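Local coordinates for protein transcriptional regulator, ROK family (PDB 1Z05) that probably binds DNA as a transcriptional regulator of the ROK family, a homologue of E. coli Mlc, and binds a zinc ion, at residues 153-156 with 157-161; 385-388 with 389-392; 422-425 with 426-429. All blocks are in the same frame, centred on the assembly; numbering follows the deposited sequence.

The three contacts are local turns of one chain and come in series along it. Contact 1 is the end of helix 144-161, which packs on strands 108-116, 119-126 and 131-138 of a five-stranded mixed sheet. Contact 2, about 51 Å away between centres and on the opposite side of the chain's centre, is the turn from helix 371-385 into the short helix 388-391, at the second subunit. Contact 3 closes the chain in helix 421-428, about 24 Å from contact 1 and 46 Å from contact 2 between centres; there the C-terminus returns to the N-terminal helices 35-51 and 67-79. They thus belong to a surface helix on its sheet, the subunit interface and a terminal junction.

Contact 1 of 3, residues 153-156 with 157-161; sequences FEIE and EFFQT
Glu157 opens the second segment by giving its backbone N to Phe153 O at 3.0 Å, an i to i+4 bond of the alpha-helix that runs through all nine residues. Its CB rests near that same carbonyl oxygen, while the chain bends at chi2 and carries the carboxylate away from the preceding turn. Glu154 holds its own carboxylate on the same flank, but its OE2 is taken by a salt bridge to Arg150, one turn back, which probably eases the proximity of two acids.

Phe158 N reaches Glu154 O from above the carbonyl plane. With CG trans to the backbone N (chi1 -169°), its ring swings off the helix, and only CB stays close to the carbonyl oxygens of Glu154 and Ile155.

Phe159 makes the apolar contact of this turn. Its N bonds to Ile155 O almost straight, with an N-H...O angle of 167°. The ring edge comes back to the same oxygen, Phe159 CD2 standing 3.4 Å from Ile155 O near the ring plane. Ile155 CG2 lies alongside, 3.9 Å from Phe159 CE2, both side chains pointing the same way.

Gln160 N bonds to Glu156 O at 3.2 Å. The two side chains run side by side, both extended beyond CG, and Gln160 NE2 sits 3.4 Å from Glu156 CG, with amide and carboxylate planes turned 44° apart. Thr161 closes the turn: its N and OG1 both donate to Glu157 O.

The side of helix 144-161 bearing Ile155 and Phe158 lies on the sheet: Phe158 meets Leu111, Ile122, Leu124 and Thr135 from three strands, and Ile155 reaches Met113 and, on helix 200-208, Ile204 and Thr208.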
loop_
_atom_site.group_PDB
_atom_site.type_symbol
_atom_site.label_atom_id
_atom_site.label_comp_id
_atom_site.label_asym_id
_atom_site.label_seq_id
_atom_site.Cartn_x
_atom_site.Cartn_y
_atom_site.Cartn_z
ATOM N N PHE A 153 20.457 -12.435 -26.977
ATOM C CA PHE A 153 21.585 -12.249 -27.899
ATOM C C PHE A 153 22.358 -10.971 -27.550
ATOM O O PHE A 153 23.589 -10.955 -27.602
ATOM C CB PHE A 153 21.088 -12.184 -29.340
ATOM C CG PHE A 153 20.956 -13.532 -30.019
ATOM C CD1 PHE A 153 20.680 -14.689 -29.290
ATOM C CD2 PHE A 153 21.071 -13.631 -31.403
ATOM C CE1 PHE A 153 20.541 -15.927 -29.932
ATOM C CE2 PHE A 153 20.938 -14.863 -32.058
ATOM C CZ PHE A 153 20.673 -16.013 -31.323
ATOM N N GLU A 154 21.632 -9.914 -27.179
ATOM C CA GLU A 154 22.261 -8.634 -26.839
ATOM C C GLU A 154 22.991 -8.641 -25.501
ATOM O O GLU A 154 24.009 -7.958 -25.345
ATOM C CB GLU A 154 21.247 -7.492 -26.888
ATOM C CG GLU A 154 20.749 -7.172 -28.297
ATOM C CD GLU A 154 21.839 -6.665 -29.252
ATOM O OE1 GLU A 154 22.961 -6.343 -28.800
ATOM O OE2 GLU A 154 21.559 -6.587 -30.472
ATOM N N ILE A 155 22.480 -9.410 -24.542
ATOM C CA ILE A 155 23.187 -9.600 -23.266
ATOM C C ILE A 155 24.507 -10.348 -23.500
ATOM O O ILE A 155 25.566 -9.910 -23.039
ATOM C CB ILE A 155 22.311 -10.339 -22.208
ATOM C CG1 ILE A 155 21.147 -9.455 -21.753
ATOM C CG2 ILE A 155 23.144 -10.747 -20.986
ATOM C CD1 ILE A 155 20.078 -10.217 -20.931
ATOM N N GLU A 156 24.434 -11.462 -24.231
ATOM C CA GLU A 156 25.614 -12.233 -24.631
ATOM C C GLU A 156 26.687 -11.362 -25.300
ATOM O O GLU A 156 27.854 -11.401 -24.904
ATOM C CB GLU A 156 25.197 -13.382 -25.561
ATOM C CG GLU A 156 26.339 -14.149 -26.225
ATOM C CD GLU A 156 25.857 -15.007 -27.396
ATOM O OE1 GLU A 156 26.594 -15.147 -28.398
ATOM O OE2 GLU A 156 24.723 -15.532 -27.320
ATOM N N GLU A 157 26.276 -10.589 -26.304
ATOM C CA GLU A 157 27.157 -9.671 -27.028
ATOM C C GLU A 157 27.810 -8.655 -26.082
ATOM O O GLU A 157 29.007 -8.394 -26.189
ATOM C CB GLU A 157 26.363 -8.949 -28.133
ATOM C CG GLU A 157 27.148 -7.919 -28.949
ATOM C CD GLU A 157 27.975 -8.531 -30.068
ATOM O OE1 GLU A 157 28.834 -9.394 -29.788
ATOM O OE2 GLU A 157 27.784 -8.133 -31.239
ATOM N N PHE A 158 27.021 -8.106 -25.158
ATOM C CA PHE A 158 27.502 -7.130 -24.169
ATOM C C PHE A 158 28.627 -7.690 -23.293
ATOM O O PHE A 158 29.654 -7.033 -23.103
ATOM C CB PHE A 158 26.346 -6.623 -23.292
ATOM C CG PHE A 158 26.709 -5.431 -22.421
ATOM C CD1 PHE A 158 26.444 -4.129 -22.853
ATOM C CD2 PHE A 158 27.306 -5.612 -21.176
ATOM C CE1 PHE A 158 26.781 -3.022 -22.054
ATOM C CE2 PHE A 158 27.654 -4.520 -20.381
ATOM C CZ PHE A 158 27.379 -3.222 -20.818
ATOM N N PHE A 159 28.429 -8.897 -22.757
ATOM C CA PHE A 159 29.472 -9.570 -21.968
ATOM C C PHE A 159 30.759 -9.812 -22.759
ATOM O O PHE A 159 31.850 -9.707 -22.216
ATOM C CB PHE A 159 28.953 -10.880 -21.367
ATOM C CG PHE A 159 28.291 -10.704 -20.027
ATOM C CD1 PHE A 159 29.027 -10.856 -18.848
ATOM C CD2 PHE A 159 26.941 -10.379 -19.940
ATOM C CE1 PHE A 159 28.422 -10.702 -17.611
ATOM C CE2 PHE A 159 26.322 -10.218 -18.710
ATOM C CZ PHE A 159 27.062 -10.368 -17.535
ATOM N N GLN A 160 30.622 -10.130 -24.043
ATOM C CA GLN A 160 31.775 -10.339 -24.900
ATOM C C GLN A 160 32.450 -9.016 -25.239
ATOM O O GLN A 160 33.671 -8.901 -25.138
ATOM C CB GLN A 160 31.374 -11.072 -26.191
ATOM C CG GLN A 160 31.118 -12.561 -26.001
ATOM C CD GLN A 160 30.363 -13.179 -27.163
ATOM O OE1 GLN A 160 30.443 -12.703 -28.293
ATOM N NE2 GLN A 160 29.630 -14.249 -26.888
ATOM N N THR A 161 31.662 -8.019 -25.635
ATOM C CA THR A 161 32.226 -6.743 -26.077
ATOM C C THR A 161 32.956 -6.020 -24.947
ATOM O O THR A 161 34.033 -5.468 -25.159
ATOM C CB THR A 161 31.152 -5.808 -26.662
ATOM O OG1 THR A 161 30.529 -6.451 -27.777
ATOM C CG2 THR A 161 31.787 -4.485 -27.138
#

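Contact 2 of 3, residues 385-388 with 389-392; sequences QSLP and VYHQ
His391 takes the position with CG between its backbone N and carbonyl carbon (chi1 67°), which folds the imidazole back over the turn, and Ser386 sets OG in the same kind of position, turned to meet it. The result is a hydrogen bond from His391 ND1 to Ser386 OG, 3.0 Å long, with the hydroxyl oxygen tilted 21° from the ring plane. Ser386 OG is also hydrogen-bonded to Ile382 O, so the hydroxyl ties the imidazole to the last turn of helix 371-385.

Pro388 slides beneath one face of the same ring. Its CA stands 3.7 Å from the centroid of the His391 imidazole, 25° off the ring normal, a CH-pi contact offset toward the rim. The backbone closes round this pair: Tyr390 N bonds to Leu387 O at 2.9 Å and His391 N to Pro388 O at 3.1 Å, bent i to i+3 bonds that make one weakly bonded turn, about 388-391.

On another side of the turn, Leu387 crosses Tyr390 at a slant, its CD1 lying 3.6 Å from Tyr390 CE1, and its CB also follows the ring near CD1. In the dimer, Leu387 and Pro388 pack on Cys281 of the second subunit, a zinc ligand there, and Tyr390 packs on Asn263 of that subunit.

Since ND1 donates to Ser386, the imidazole carries a proton on that nitrogen. A sulfate ion lies about 3 Å from the His391 side chain, and a nearby anion of this kind would probably favour the doubly protonated, positively charged ring.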
loop_
_atom_site.group_PDB
_atom_site.type_symbol
_atom_site.label_atom_id
_atom_site.label_comp_id
_atom_site.label_asym_id
_atom_site.label_seq_id
_atom_site.Cartn_x
_atom_site.Cartn_y
_atom_site.Cartn_z
ATOM N N GLN A 385 -9.039 21.045 -4.025
ATOM C CA GLN A 385 -9.612 19.701 -4.133
ATOM C C GLN A 385 -9.045 18.670 -3.153
ATOM O O GLN A 385 -9.252 17.464 -3.313
ATOM C CB GLN A 385 -9.490 19.207 -5.573
ATOM C CG GLN A 385 -10.163 20.159 -6.593
ATOM C CD GLN A 385 -9.937 19.737 -8.026
ATOM O OE1 GLN A 385 -9.739 18.556 -8.315
ATOM N NE2 GLN A 385 -9.981 20.703 -8.939
ATOM N N SER A 386 -8.336 19.151 -2.140
ATOM C CA SER A 386 -7.825 18.296 -1.066
ATOM C C SER A 386 -7.803 19.091 0.231
ATOM O O SER A 386 -7.836 20.327 0.198
ATOM C CB SER A 386 -6.435 17.720 -1.412
ATOM O OG SER A 386 -5.439 18.731 -1.501
ATOM N N LEU A 387 -7.793 18.382 1.364
ATOM C CA LEU A 387 -7.815 19.012 2.683
ATOM C C LEU A 387 -6.607 19.926 2.904
ATOM O O LEU A 387 -5.467 19.520 2.650
ATOM C CB LEU A 387 -7.843 17.945 3.786
ATOM C CG LEU A 387 -9.130 17.163 4.068
ATOM C CD1 LEU A 387 -8.861 15.983 5.004
ATOM C CD2 LEU A 387 -10.205 18.047 4.645
ATOM N N PRO A 388 -6.852 21.164 3.374
ATOM C CA PRO A 388 -5.779 22.060 3.807
ATOM C C PRO A 388 -4.696 21.371 4.634
ATOM O O PRO A 388 -3.520 21.499 4.305
ATOM C CB PRO A 388 -6.529 23.117 4.623
ATOM C CG PRO A 388 -7.828 23.235 3.884
ATOM C CD PRO A 388 -8.174 21.817 3.490
ATOM N N VAL A 389 -5.082 20.616 5.662
ATOM C CA VAL A 389 -4.102 19.924 6.508
ATOM C C VAL A 389 -3.195 18.961 5.723
ATOM O O VAL A 389 -2.034 18.756 6.087
ATOM C CB VAL A 389 -4.777 19.223 7.736
ATOM C CG1 VAL A 389 -5.533 17.960 7.327
ATOM C CG2 VAL A 389 -3.747 18.906 8.815
ATOM N N TYR A 390 -3.724 18.393 4.639
ATOM C CA TYR A 390 -2.982 17.447 3.795
ATOM C C TYR A 390 -1.965 18.119 2.881
ATOM O O TYR A 390 -0.951 17.523 2.546
ATOM C CB TYR A 390 -3.946 16.655 2.907
ATOM C CG TYR A 390 -4.595 15.440 3.539
ATOM C CD1 TYR A 390 -5.088 15.465 4.851
ATOM C CD2 TYR A 390 -4.752 14.275 2.802
ATOM C CE1 TYR A 390 -5.694 14.336 5.410
ATOM C CE2 TYR A 390 -5.360 13.154 3.341
ATOM C CZ TYR A 390 -5.831 13.182 4.633
ATOM O OH TYR A 390 -6.428 12.044 5.131
ATOM N N HIS A 391 -2.253 19.341 2.447
ATOM C CA HIS A 391 -1.420 19.990 1.436
ATOM C C HIS A 391 -0.686 21.247 1.924
ATOM O O HIS A 391 -0.130 21.990 1.111
ATOM C CB HIS A 391 -2.234 20.284 0.161
ATOM C CG HIS A 391 -3.300 21.320 0.337
ATOM N ND1 HIS A 391 -4.640 21.039 0.183
ATOM C CD2 HIS A 391 -3.226 22.635 0.650
ATOM C CE1 HIS A 391 -5.345 22.136 0.399
ATOM N NE2 HIS A 391 -4.512 23.119 0.691
ATOM N N GLN A 392 -0.678 21.465 3.239
ATOM C CA GLN A 392 -0.077 22.666 3.837
ATOM C C GLN A 392 1.426 22.804 3.582
ATOM O O GLN A 392 1.880 23.801 3.011
ATOM C CB GLN A 392 -0.375 22.744 5.344
ATOM C CG GLN A 392 -1.567 23.639 5.690
ATOM C CD GLN A 392 -1.913 23.657 7.180
ATOM O OE1 GLN A 392 -1.156 23.169 8.026
ATOM N NE2 GLN A 392 -3.072 24.227 7.502
#

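Contact 3 of 3, residues 422-425 with 426-429; sequences LLMK and VVEG
Met424 approaches Val427 with the last atom of its side chain. From CB the chain departs on the side of the backbone N, CG lying trans to the carbonyl carbon (chi1 -66°). The bends at chi2 and chi3 then carry SD round and turn the methyl back along the helix, where CE lies 4.0 Å from Val427 CG2, the two side chains running side by side. As a whole, the Met424 side chain also packs on Gln38 and Ala41 of helix 35-51. Val427 CG2 also sits 3.3 Å from Leu423 O, the oxygen that accepts the Val427 N hydrogen bond at 2.8 Å.

The i to i+4 helical bonding continues one residue on, with Glu428 N bonded to Met424 O at 2.8 Å. It then frays: Gly429 N is shared weakly between Lys425 O and Val426 O, the N-H...O angle to Lys425 O being 123°.

Backbone bonds hold this last turn, and the contact of methyl and valine adds apolar packing, while the bonding weakens at Gly429. Lys425 NZ and Glu428 OE1, opposite charges 5.8 Å apart, are not in contact and may attract each other only at longer range.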
loop_
_atom_site.group_PDB
_atom_site.type_symbol
_atom_site.label_atom_id
_atom_site.label_comp_id
_atom_site.label_asym_id
_atom_site.label_seq_id
_atom_site.Cartn_x
_atom_site.Cartn_y
_atom_site.Cartn_z
ATOM N N LEU A 422 19.927 -10.168 -2.214
ATOM C CA LEU A 422 21.075 -10.208 -3.109
ATOM C C LEU A 422 22.354 -10.560 -2.356
ATOM O O LEU A 422 23.195 -11.285 -2.885
ATOM C CB LEU A 422 21.229 -8.891 -3.874
ATOM C CG LEU A 422 22.289 -8.869 -4.981
ATOM C CD1 LEU A 422 22.137 -10.069 -5.932
ATOM C CD2 LEU A 422 22.217 -7.557 -5.741
ATOM N N LEU A 423 22.486 -10.064 -1.128
ATOM C CA LEU A 423 23.612 -10.437 -0.267
ATOM C C LEU A 423 23.747 -11.952 -0.145
ATOM O O LEU A 423 24.841 -12.493 -0.288
ATOM C CB LEU A 423 23.469 -9.846 1.138
ATOM C CG LEU A 423 23.459 -8.336 1.327
ATOM C CD1 LEU A 423 23.310 -8.037 2.795
ATOM C CD2 LEU A 423 24.729 -7.702 0.769
ATOM N N MET A 424 22.627 -12.628 0.102
ATOM C CA MET A 424 22.663 -14.063 0.313
ATOM C C MET A 424 23.021 -14.788 -0.979
ATOM O O MET A 424 23.751 -15.776 -0.948
ATOM C CB MET A 424 21.345 -14.568 0.911
ATOM C CG MET A 424 21.061 -14.064 2.339
ATOM S SD MET A 424 22.261 -14.575 3.607
ATOM C CE MET A 424 23.476 -13.257 3.563
ATOM N N LYS A 425 22.538 -14.277 -2.110
ATOM C CA LYS A 425 22.922 -14.815 -3.409
ATOM C C LYS A 425 24.421 -14.683 -3.666
ATOM O O LYS A 425 25.043 -15.619 -4.166
ATOM C CB LYS A 425 22.108 -14.180 -4.543
ATOM C CG LYS A 425 20.621 -14.542 -4.509
ATOM C CD LYS A 425 20.330 -15.920 -5.117
ATOM C CE LYS A 425 19.933 -15.801 -6.588
ATOM N NZ LYS A 425 19.599 -17.100 -7.244
ATOM N N VAL A 426 24.995 -13.538 -3.297
ATOM C CA VAL A 426 26.436 -13.301 -3.434
ATOM C C VAL A 426 27.260 -14.159 -2.458
ATOM O O VAL A 426 28.304 -14.695 -2.836
ATOM C CB VAL A 426 26.797 -11.791 -3.284
ATOM C CG1 VAL A 426 28.304 -11.578 -3.367
ATOM C CG2 VAL A 426 26.098 -10.962 -4.357
ATOM N N VAL A 427 26.794 -14.278 -1.214
ATOM C CA VAL A 427 27.430 -15.141 -0.207
ATOM C C VAL A 427 27.388 -16.604 -0.651
ATOM O O VAL A 427 28.399 -17.304 -0.602
ATOM C CB VAL A 427 26.752 -14.997 1.189
ATOM C CG1 VAL A 427 27.116 -16.167 2.116
ATOM C CG2 VAL A 427 27.105 -13.669 1.839
ATOM N N GLU A 428 26.215 -17.048 -1.097
ATOM C CA GLU A 428 25.993 -18.421 -1.537
ATOM C C GLU A 428 26.947 -18.825 -2.665
ATOM O O GLU A 428 27.235 -20.009 -2.850
ATOM C CB GLU A 428 24.541 -18.586 -1.993
ATOM C CG GLU A 428 23.999 -20.001 -1.904
ATOM C CD GLU A 428 22.508 -20.081 -2.201
ATOM O OE1 GLU A 428 21.831 -19.023 -2.194
ATOM O OE2 GLU A 428 22.014 -21.208 -2.438
ATOM N N GLY A 429 27.436 -17.831 -3.402
ATOM C CA GLY A 429 28.304 -18.051 -4.551
ATOM C C GLY A 429 27.522 -17.870 -5.838
ATOM O O GLY A 429 27.526 -18.738 -6.713
ATOM O OXT GLY A 429 26.854 -16.849 -6.029
#